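Phosphatidylinositol-specific phospholipase C1 (Streptomyces antibioticus, PDB 3H4X) belongs to the phosphatidylinositol-specific phospholipases C, enzymes built on a TIM-barrel-like fold, and is probably a calcium-dependent member. Local coordinates at residues V34-A39 and S329-V334; L61-N66 and I128-G133; D296-T301 and T321-P326. One frame throughout, in Å; residues are numbered along the deposited sequence.

Contact 1: residues V34-A39 and S329-V334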
loop_
_atom_site.group_PDB
_atom_site.type_symbol
_atom_site.label_atom_id
_atom_site.label_comp_id
_atom_site.label_asym_id
_atom_site.label_seq_id
_atom_site.Cartn_x
_atom_site.Cartn_y
_atom_site.Cartn_z
ATOM N N VAL A 34 -11.776 0.087 0.493
ATOM C CA VAL A 34 -11.559 1.154 1.461
ATOM C C VAL A 34 -10.331 0.905 2.333
ATOM O O VAL A 34 -10.070 -0.223 2.754
ATOM C CB VAL A 34 -12.817 1.346 2.343
ATOM C CG1 VAL A 34 -12.667 2.563 3.242
ATOM C CG2 VAL A 34 -14.058 1.473 1.464
ATOM N N GLY A 35 -9.580 1.968 2.605
ATOM C CA GLY A 35 -8.375 1.850 3.409
ATOM C C GLY A 35 -8.372 2.748 4.626
ATOM O O GLY A 35 -9.139 3.714 4.710
ATOM N N VAL A 36 -7.496 2.417 5.569
ATOM C CA VAL A 36 -7.298 3.215 6.768
ATOM C C VAL A 36 -5.867 3.719 6.816
ATOM O O VAL A 36 -4.915 2.937 6.797
ATOM C CB VAL A 36 -7.573 2.410 8.050
ATOM C CG1 VAL A 36 -7.300 3.261 9.277
ATOM C CG2 VAL A 36 -8.997 1.900 8.060
ATOM N N HIS A 37 -5.722 5.035 6.881
ATOM C CA HIS A 37 -4.417 5.662 6.989
ATOM C C HIS A 37 -3.841 5.445 8.390
ATOM O O HIS A 37 -4.579 5.429 9.373
ATOM C CB HIS A 37 -4.547 7.158 6.689
ATOM C CG HIS A 37 -3.234 7.858 6.530
ATOM N ND1 HIS A 37 -2.770 8.792 7.430
ATOM C CD2 HIS A 37 -2.279 7.745 5.578
ATOM C CE1 HIS A 37 -1.589 9.233 7.033
ATOM N NE2 HIS A 37 -1.267 8.611 5.912
ATOM N N ASN A 38 -2.527 5.272 8.481
ATOM C CA ASN A 38 -1.859 5.118 9.778
ATOM C C ASN A 38 -2.506 4.062 10.676
ATOM O O ASN A 38 -2.851 4.333 11.829
ATOM C CB ASN A 38 -1.802 6.461 10.514
ATOM C CG ASN A 38 -0.687 7.351 10.018
ATOM O OD1 ASN A 38 -0.105 7.116 8.961
ATOM N ND2 ASN A 38 -0.377 8.383 10.792
ATOM N N ALA A 39 -2.639 2.852 10.140
ATOM C CA ALA A 39 -3.358 1.764 10.802
ATOM C C ALA A 39 -2.584 1.156 11.972
ATOM O O ALA A 39 -3.125 0.349 12.730
ATOM C CB ALA A 39 -3.709 0.689 9.787
ATOM N N SER A 329 -18.052 -1.320 9.088
ATOM C CA SER A 329 -18.996 -1.687 8.040
ATOM C C SER A 329 -18.619 -1.001 6.730
ATOM O O SER A 329 -18.694 -1.601 5.657
ATOM C CB SER A 329 -20.427 -1.316 8.445
ATOM O OG SER A 329 -20.628 0.085 8.383
ATOM N N VAL A 330 -18.211 0.261 6.826
ATOM C CA VAL A 330 -17.756 1.007 5.661
ATOM C C VAL A 330 -16.406 0.474 5.180
ATOM O O VAL A 330 -16.185 0.311 3.981
ATOM C CB VAL A 330 -17.650 2.515 5.962
ATOM C CG1 VAL A 330 -17.026 3.256 4.786
ATOM C CG2 VAL A 330 -19.024 3.087 6.293
ATOM N N LEU A 331 -15.512 0.179 6.119
ATOM C CA LEU A 331 -14.183 -0.317 5.761
ATOM C C LEU A 331 -14.228 -1.600 4.936
ATOM O O LEU A 331 -13.333 -1.846 4.127
ATOM C CB LEU A 331 -13.326 -0.533 7.007
ATOM C CG LEU A 331 -13.054 0.731 7.818
ATOM C CD1 LEU A 331 -12.175 0.403 9.012
ATOM C CD2 LEU A 331 -12.419 1.805 6.955
ATOM N N LYS A 332 -15.264 -2.412 5.137
ATOM C CA LYS A 332 -15.380 -3.690 4.437
ATOM C C LYS A 332 -15.991 -3.555 3.045
ATOM O O LYS A 332 -16.083 -4.533 2.308
ATOM C CB LYS A 332 -16.223 -4.677 5.249
ATOM C CG LYS A 332 -15.649 -5.048 6.593
ATOM C CD LYS A 332 -16.598 -5.962 7.352
ATOM C CE LYS A 332 -16.025 -6.330 8.705
ATOM N NZ LYS A 332 -15.720 -5.114 9.494
ATOM N N THR A 333 -16.424 -2.348 2.699
ATOM C CA THR A 333 -17.130 -2.115 1.444
ATOM C C THR A 333 -16.264 -2.418 0.221
ATOM O O THR A 333 -15.130 -1.946 0.120
ATOM C CB THR A 333 -17.632 -0.659 1.351
ATOM O OG1 THR A 333 -18.517 -0.384 2.442
ATOM C CG2 THR A 333 -18.368 -0.427 0.038
ATOM N N VAL A 334 -16.800 -3.218 -0.695
ATOM C CA VAL A 334 -16.170 -3.445 -1.987
ATOM C C VAL A 334 -17.246 -3.312 -3.055
ATOM O O VAL A 334 -18.251 -4.027 -3.017
ATOM C CB VAL A 334 -15.527 -4.843 -2.082
ATOM C CG1 VAL A 334 -14.849 -5.019 -3.427
ATOM C CG2 VAL A 334 -14.524 -5.056 -0.949
HETATM O O HOH W 1 -12.900 -2.498 1.607
#
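Val-34 and Leu-331 meet where the first strand of the TIM-barrel-like fold, 31-36, is covered on its outer side by the short helix 328-331 near the end of the chain. The tight part is apolar. Leu-331 reaches over from helix 328-331 with both methyls on Val-36: CD2 lies 3.6 Å from Val-36 CG2, and CD1 is equally near that methyl. The same CD2 lies 3.8 Å from Val-34 CG1, the branch of that valine set anti to the backbone N (chi1 -173°). The leucine side chain thus lies across the two valines at about a right angle. Beta-branched valine suits a strand, while the longer leucine can reach two strand residues from one helix position. Gly-35, between them, adds no side chain to the interface.

Toward Thr-333 the contact grows looser and more polar. The other branch of Val-34, CG2, rests 3.5 Å from the carbonyl oxygen Val-330 O. That oxygen is already gripped by Thr-333, whose N and OG1 both donate to it from the same face of its plane. OG1 stands beside its own backbone N (chi1 -59°), which lets threonine grip Val-330 O with two bonds. Thr-333 CB is no nearer than 4.2 Å to Val-34 CG2, and the neighbouring Lys-332 is turned to the exposed side, its NZ bonded to Ser-54 O. Helix 302-314 packs beside the contact, with Val-309 against Val-34 and Leu-306 against Thr-333. The backbones themselves are joined through a single water, which accepts from Val-34 N and donates to Leu-331 O at 2.6 Å and to Thr-333 O at 2.7 Å.

Contact 2: residues L61-N66 and I128-G133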
loop_
_atom_site.group_PDB
_atom_site.type_symbol
_atom_site.label_atom_id
_atom_site.label_comp_id
_atom_site.label_asym_id
_atom_site.label_seq_id
_atom_site.Cartn_x
_atom_site.Cartn_y
_atom_site.Cartn_z
ATOM N N LEU A 61 1.152 1.954 6.682
ATOM C CA LEU A 61 2.245 1.894 7.651
ATOM C C LEU A 61 3.312 2.915 7.297
ATOM O O LEU A 61 3.655 3.072 6.122
ATOM C CB LEU A 61 2.912 0.519 7.609
ATOM C CG LEU A 61 2.072 -0.714 7.906
ATOM C CD1 LEU A 61 2.912 -1.972 7.786
ATOM C CD2 LEU A 61 1.464 -0.608 9.289
ATOM N N ASP A 62 3.857 3.580 8.315
ATOM C CA ASP A 62 4.974 4.512 8.150
ATOM C C ASP A 62 6.256 3.862 8.662
ATOM O O ASP A 62 6.334 3.493 9.837
ATOM C CB ASP A 62 4.716 5.805 8.929
ATOM C CG ASP A 62 3.577 6.626 8.354
ATOM O OD1 ASP A 62 3.365 6.594 7.124
ATOM O OD2 ASP A 62 2.895 7.318 9.132
ATOM N N LEU A 63 7.247 3.718 7.782
ATOM C CA LEU A 63 8.520 3.086 8.125
ATOM C C LEU A 63 9.672 4.062 8.015
ATOM O O LEU A 63 9.672 4.959 7.172
ATOM C CB LEU A 63 8.822 1.908 7.202
ATOM C CG LEU A 63 7.887 0.708 7.249
ATOM C CD1 LEU A 63 8.467 -0.418 6.404
ATOM C CD2 LEU A 63 7.635 0.247 8.679
ATOM N N TRP A 64 10.678 3.847 8.852
ATOM C CA TRP A 64 11.891 4.654 8.842
ATOM C C TRP A 64 13.104 3.752 8.658
ATOM O O TRP A 64 13.286 2.793 9.413
ATOM C CB TRP A 64 12.027 5.433 10.148
ATOM C CG TRP A 64 10.871 6.330 10.439
ATOM C CD1 TRP A 64 9.624 5.957 10.858
ATOM C CD2 TRP A 64 10.856 7.757 10.353
ATOM N NE1 TRP A 64 8.832 7.068 11.026
ATOM C CE2 TRP A 64 9.565 8.186 10.725
ATOM C CE3 TRP A 64 11.808 8.716 9.995
ATOM C CZ2 TRP A 64 9.206 9.531 10.751
ATOM C CZ3 TRP A 64 11.447 10.050 10.024
ATOM C CH2 TRP A 64 10.158 10.444 10.396
ATOM N N SER A 65 13.930 4.063 7.661
ATOM C CA SER A 65 15.103 3.250 7.346
ATOM C C SER A 65 16.414 3.891 7.776
ATOM O O SER A 65 17.442 3.218 7.815
ATOM C CB SER A 65 15.206 2.995 5.839
ATOM O OG SER A 65 13.987 2.580 5.264
ATOM N N ASN A 66 16.388 5.193 8.047
ATOM C CA ASN A 66 17.620 5.938 8.297
ATOM C C ASN A 66 17.802 6.370 9.748
ATOM O O ASN A 66 18.660 7.202 10.060
ATOM C CB ASN A 66 17.736 7.121 7.336
ATOM C CG ASN A 66 18.127 6.687 5.941
ATOM O OD1 ASN A 66 19.278 6.323 5.694
ATOM N ND2 ASN A 66 17.167 6.701 5.020
ATOM N N ILE A 128 2.963 1.186 2.303
ATOM C CA ILE A 128 4.110 1.565 3.094
ATOM C C ILE A 128 4.620 2.914 2.624
ATOM O O ILE A 128 5.035 3.061 1.468
ATOM C CB ILE A 128 5.243 0.548 2.917
ATOM C CG1 ILE A 128 4.733 -0.881 3.146
ATOM C CG2 ILE A 128 6.444 0.931 3.775
ATOM C CD1 ILE A 128 4.210 -1.139 4.518
ATOM N N GLU A 129 4.581 3.904 3.509
ATOM C CA GLU A 129 5.282 5.147 3.248
ATOM C C GLU A 129 6.662 5.043 3.871
ATOM O O GLU A 129 6.796 4.885 5.090
ATOM C CB GLU A 129 4.534 6.356 3.816
ATOM C CG GLU A 129 5.301 7.661 3.591
ATOM C CD GLU A 129 4.588 8.901 4.105
ATOM O OE1 GLU A 129 3.340 8.943 4.080
ATOM O OE2 GLU A 129 5.285 9.856 4.515
ATOM N N MET A 130 7.689 5.113 3.031
ATOM C CA MET A 130 9.062 5.105 3.507
ATOM C C MET A 130 9.396 6.538 3.897
ATOM O O MET A 130 9.855 7.331 3.068
ATOM C CB MET A 130 10.001 4.604 2.412
ATOM C CG MET A 130 9.708 3.193 1.929
ATOM S SD MET A 130 9.812 1.952 3.231
ATOM C CE MET A 130 11.238 2.570 4.118
ATOM N N LYS A 131 9.129 6.874 5.157
ATOM C CA LYS A 131 9.188 8.259 5.627
ATOM C C LYS A 131 10.461 8.963 5.187
ATOM O O LYS A 131 10.428 10.103 4.705
ATOM C CB LYS A 131 9.081 8.312 7.155
ATOM C CG LYS A 131 7.752 7.857 7.726
ATOM C CD LYS A 131 6.582 8.634 7.169
ATOM C CE LYS A 131 6.662 10.097 7.529
ATOM N NZ LYS A 131 5.388 10.789 7.174
ATOM N N ASP A 132 11.579 8.272 5.369
ATOM C CA ASP A 132 12.895 8.825 5.093
ATOM C C ASP A 132 13.608 8.066 3.976
ATOM O O ASP A 132 14.837 8.076 3.892
ATOM C CB ASP A 132 13.747 8.823 6.369
ATOM C CG ASP A 132 13.897 7.432 6.978
ATOM O OD1 ASP A 132 13.351 6.463 6.409
ATOM O OD2 ASP A 132 14.565 7.296 8.026
ATOM N N GLY A 133 12.832 7.421 3.109
ATOM C CA GLY A 133 13.387 6.660 1.993
ATOM C C GLY A 133 14.095 5.394 2.441
ATOM O O GLY A 133 13.933 4.949 3.578
HETATM O O HOH W 2 3.965 9.938 9.368
HETATM O O HOH W 3 2.496 9.270 6.585
#
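Leu-61, Asp-62 and Leu-63 pair in parallel register with Ile-128, Glu-129 and Met-130, joining two neighbouring strands of the barrel. Three backbone bonds make the ladder: Glu-129 N to Leu-61 O, Leu-63 N to Glu-129 O, and Lys-131 N to Leu-63 O.

Past the strands, Asp-132 takes over as acceptor. The carboxylate of its short side chain receives Ser-65 N at OD1 (2.8 Å, 170°) on the syn lone pair and Asn-66 N at OD2 from above the plane. Ser-65 OG donates to Gly-133 O.

The apolar face carries Leu-61, Leu-63, Ile-128 and Met-130. Ile-128 spans both leucines, with CD1 3.6 Å from Leu-61 CD1 and CG2 on Leu-63 CD1.

On the other face, Asp-62 OD1 and Glu-129 OE1 approach to 3.8 Å, and one water lies within hydrogen-bonding distance of both. Lys-131 CB sits over the six-membered ring of Trp-64, 3.6 Å from its centroid, a CH-pi contact. Bends at chi2 and chi3 then curl the lysine back, so that NZ forms a salt bridge with Glu-129 OE2 (2.8 Å). Thr-197 bonds both groups, OG1 with NZ and N with OE2.

Tyr-40 binds Asp-62 OD2, and Ser-75 O holds the Trp-64 indole N-H. Strand 189-195 continues the sheet beyond 124-130, while helix 104-117 covers the leucines through Phe-104 and Cys-107.

Contact 3: residues D296-T301 and T321-P326. With EOH (ethanol), chain R.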
loop_
_atom_site.group_PDB
_atom_site.type_symbol
_atom_site.label_atom_id
_atom_site.label_comp_id
_atom_site.label_asym_id
_atom_site.label_seq_id
_atom_site.Cartn_x
_atom_site.Cartn_y
_atom_site.Cartn_z
ATOM N N ASP A 296 -16.263 14.302 7.770
ATOM C CA ASP A 296 -15.241 14.066 8.781
ATOM C C ASP A 296 -14.295 12.943 8.363
ATOM O O ASP A 296 -14.720 11.952 7.773
ATOM C CB ASP A 296 -15.864 13.757 10.141
ATOM C CG ASP A 296 -14.890 13.971 11.274
ATOM O OD1 ASP A 296 -14.670 15.141 11.654
ATOM O OD2 ASP A 296 -14.340 12.971 11.782
ATOM N N GLY A 297 -13.014 13.109 8.681
ATOM C CA GLY A 297 -11.999 12.126 8.318
ATOM C C GLY A 297 -11.979 10.913 9.230
ATOM O O GLY A 297 -11.373 9.892 8.901
ATOM N N THR A 298 -12.647 11.016 10.376
ATOM C CA THR A 298 -12.640 9.944 11.365
ATOM C C THR A 298 -14.048 9.472 11.696
ATOM O O THR A 298 -14.341 8.278 11.634
ATOM C CB THR A 298 -11.934 10.392 12.659
ATOM O OG1 THR A 298 -10.621 10.871 12.344
ATOM C CG2 THR A 298 -11.834 9.237 13.650
ATOM N N HIS A 299 -14.918 10.422 12.036
ATOM C CA HIS A 299 -16.268 10.114 12.504
ATOM C C HIS A 299 -17.376 10.694 11.626
ATOM O O HIS A 299 -18.265 11.376 12.135
ATOM C CB HIS A 299 -16.477 10.649 13.927
ATOM C CG HIS A 299 -15.603 10.012 14.961
ATOM N ND1 HIS A 299 -15.932 8.830 15.588
ATOM C CD2 HIS A 299 -14.425 10.408 15.498
ATOM C CE1 HIS A 299 -14.987 8.517 16.456
ATOM N NE2 HIS A 299 -14.061 9.457 16.421
ATOM N N PRO A 300 -17.346 10.430 10.311
ATOM C CA PRO A 300 -18.488 10.873 9.523
ATOM C C PRO A 300 -19.647 9.929 9.801
ATOM O O PRO A 300 -19.462 8.929 10.489
ATOM C CB PRO A 300 -18.004 10.680 8.088
ATOM C CG PRO A 300 -17.105 9.493 8.181
ATOM C CD PRO A 300 -16.402 9.626 9.515
ATOM N N THR A 301 -20.832 10.229 9.283
ATOM C CA THR A 301 -21.918 9.265 9.375
ATOM C C THR A 301 -21.653 8.140 8.381
ATOM O O THR A 301 -20.945 8.332 7.390
ATOM C CB THR A 301 -23.294 9.896 9.082
ATOM O OG1 THR A 301 -23.393 10.210 7.689
ATOM C CG2 THR A 301 -23.503 11.161 9.914
ATOM N N THR A 321 -9.131 6.097 0.849
ATOM C CA THR A 321 -8.602 6.012 2.207
ATOM C C THR A 321 -8.898 7.250 3.038
ATOM O O THR A 321 -8.979 8.368 2.519
ATOM C CB THR A 321 -7.085 5.687 2.239
ATOM O OG1 THR A 321 -6.317 6.873 1.998
ATOM C CG2 THR A 321 -6.736 4.640 1.195
ATOM N N ALA A 322 -9.086 7.011 4.332
ATOM C CA ALA A 322 -9.303 8.055 5.319
ATOM C C ALA A 322 -8.991 7.437 6.684
ATOM O O ALA A 322 -8.217 6.480 6.766
ATOM C CB ALA A 322 -10.735 8.582 5.257
ATOM N N ASP A 323 -9.589 7.969 7.747
ATOM C CA ASP A 323 -9.332 7.474 9.100
ATOM C C ASP A 323 -10.578 6.863 9.736
ATOM O O ASP A 323 -10.781 6.989 10.945
ATOM C CB ASP A 323 -8.834 8.606 10.003
ATOM C CG ASP A 323 -7.476 9.138 9.594
ATOM O OD1 ASP A 323 -6.821 8.530 8.725
ATOM O OD2 ASP A 323 -7.058 10.174 10.150
ATOM N N TRP A 324 -11.397 6.192 8.936
ATOM C CA TRP A 324 -12.723 5.761 9.389
ATOM C C TRP A 324 -12.733 4.474 10.214
ATOM O O TRP A 324 -13.579 3.603 10.006
ATOM C CB TRP A 324 -13.675 5.624 8.199
ATOM C CG TRP A 324 -13.874 6.900 7.431
ATOM C CD1 TRP A 324 -13.835 8.171 7.927
ATOM C CD2 TRP A 324 -14.166 7.022 6.034
ATOM N NE1 TRP A 324 -14.076 9.078 6.922
ATOM C CE2 TRP A 324 -14.284 8.398 5.751
ATOM C CE3 TRP A 324 -14.333 6.104 4.995
ATOM C CZ2 TRP A 324 -14.559 8.877 4.469
ATOM C CZ3 TRP A 324 -14.611 6.582 3.725
ATOM C CH2 TRP A 324 -14.721 7.955 3.473
ATOM N N TYR A 325 -11.811 4.358 11.162
ATOM C CA TYR A 325 -11.773 3.168 12.007
ATOM C C TYR A 325 -13.064 2.929 12.819
ATOM O O TYR A 325 -13.376 1.786 13.144
ATOM C CB TYR A 325 -10.524 3.155 12.901
ATOM C CG TYR A 325 -10.471 4.264 13.926
ATOM C CD1 TYR A 325 -11.041 4.103 15.181
ATOM C CD2 TYR A 325 -9.842 5.470 13.644
ATOM C CE1 TYR A 325 -10.993 5.113 16.124
ATOM C CE2 TYR A 325 -9.791 6.486 14.582
ATOM C CZ TYR A 325 -10.368 6.299 15.819
ATOM O OH TYR A 325 -10.323 7.305 16.758
ATOM N N PRO A 326 -13.824 3.996 13.139
ATOM C CA PRO A 326 -15.082 3.767 13.858
ATOM C C PRO A 326 -16.166 3.123 12.997
ATOM O O PRO A 326 -17.233 2.779 13.509
ATOM C CB PRO A 326 -15.520 5.182 14.262
ATOM C CG PRO A 326 -14.282 5.996 14.237
ATOM C CD PRO A 326 -13.480 5.428 13.093
HETATM C C1 EOH R . -13.335 1.774 17.148
HETATM C C2 EOH R . -14.336 2.923 17.152
HETATM O O EOH R . -13.224 1.175 15.877
#
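Thr-298, Trp-324 and Gly-297 carry most of this contact, in which the loop before helix 302-314 folds over the chain leaving barrel strand 319-322. The loop is shaped by an Asx turn, Asp-296 OD2 accepting from Thr-298 N, extended to an Asx motif by a second bond from His-299 N.

The indole of Trp-324 lies between Pro-300 CG on one face, 3.3 Å from NE1, and Ala-322 CB over the ring centre on the other. The rigid proline crosses it at about a right angle. Trp-324 NE1 donates to Asp-296 O (3.1 Å, 158°), which sits at the ring edge in plane, so the one polar atom of a large apolar side chain is satisfied.

Gly-297 O accepts from Asp-323 N at 2.9 Å, nearly along its C=O axis.

Thr-298 uses its methyl: CG2, set anti to the backbone N, meets Tyr-325 CE2 at 3.6 Å. Its carbonyl oxygen is buried with no hydrogen-bonding partner in the model, facing Pro-326 CD. The exposed His-299 ring touches the same proline, and an ethanol, probably from the crystallisation liquor, donates to Tyr-325 O through its hydroxyl at 2.8 Å.

All three contacts reach the one curled sheet of the barrel. Contacts 1 and 3 are neighbours, with centres about 9 Å apart: strands 31-36 and 319-322 lie side by side, and a probable hydrogen bond runs from His-37 N to Ala-322 O. The centre of contact 2, on strands 58-64 and 124-130, is about 21 Å from that of contact 1 and about 24 Å from that of contact 3. Along the chain, contact 1 encloses contact 2, then contact 3, in series. Contact 1 ties the beginning of the chain to its end, where the barrel closes; contact 3 packs the loop before helix 302-314 beside it; contact 2 joins neighbouring parallel strands farther round.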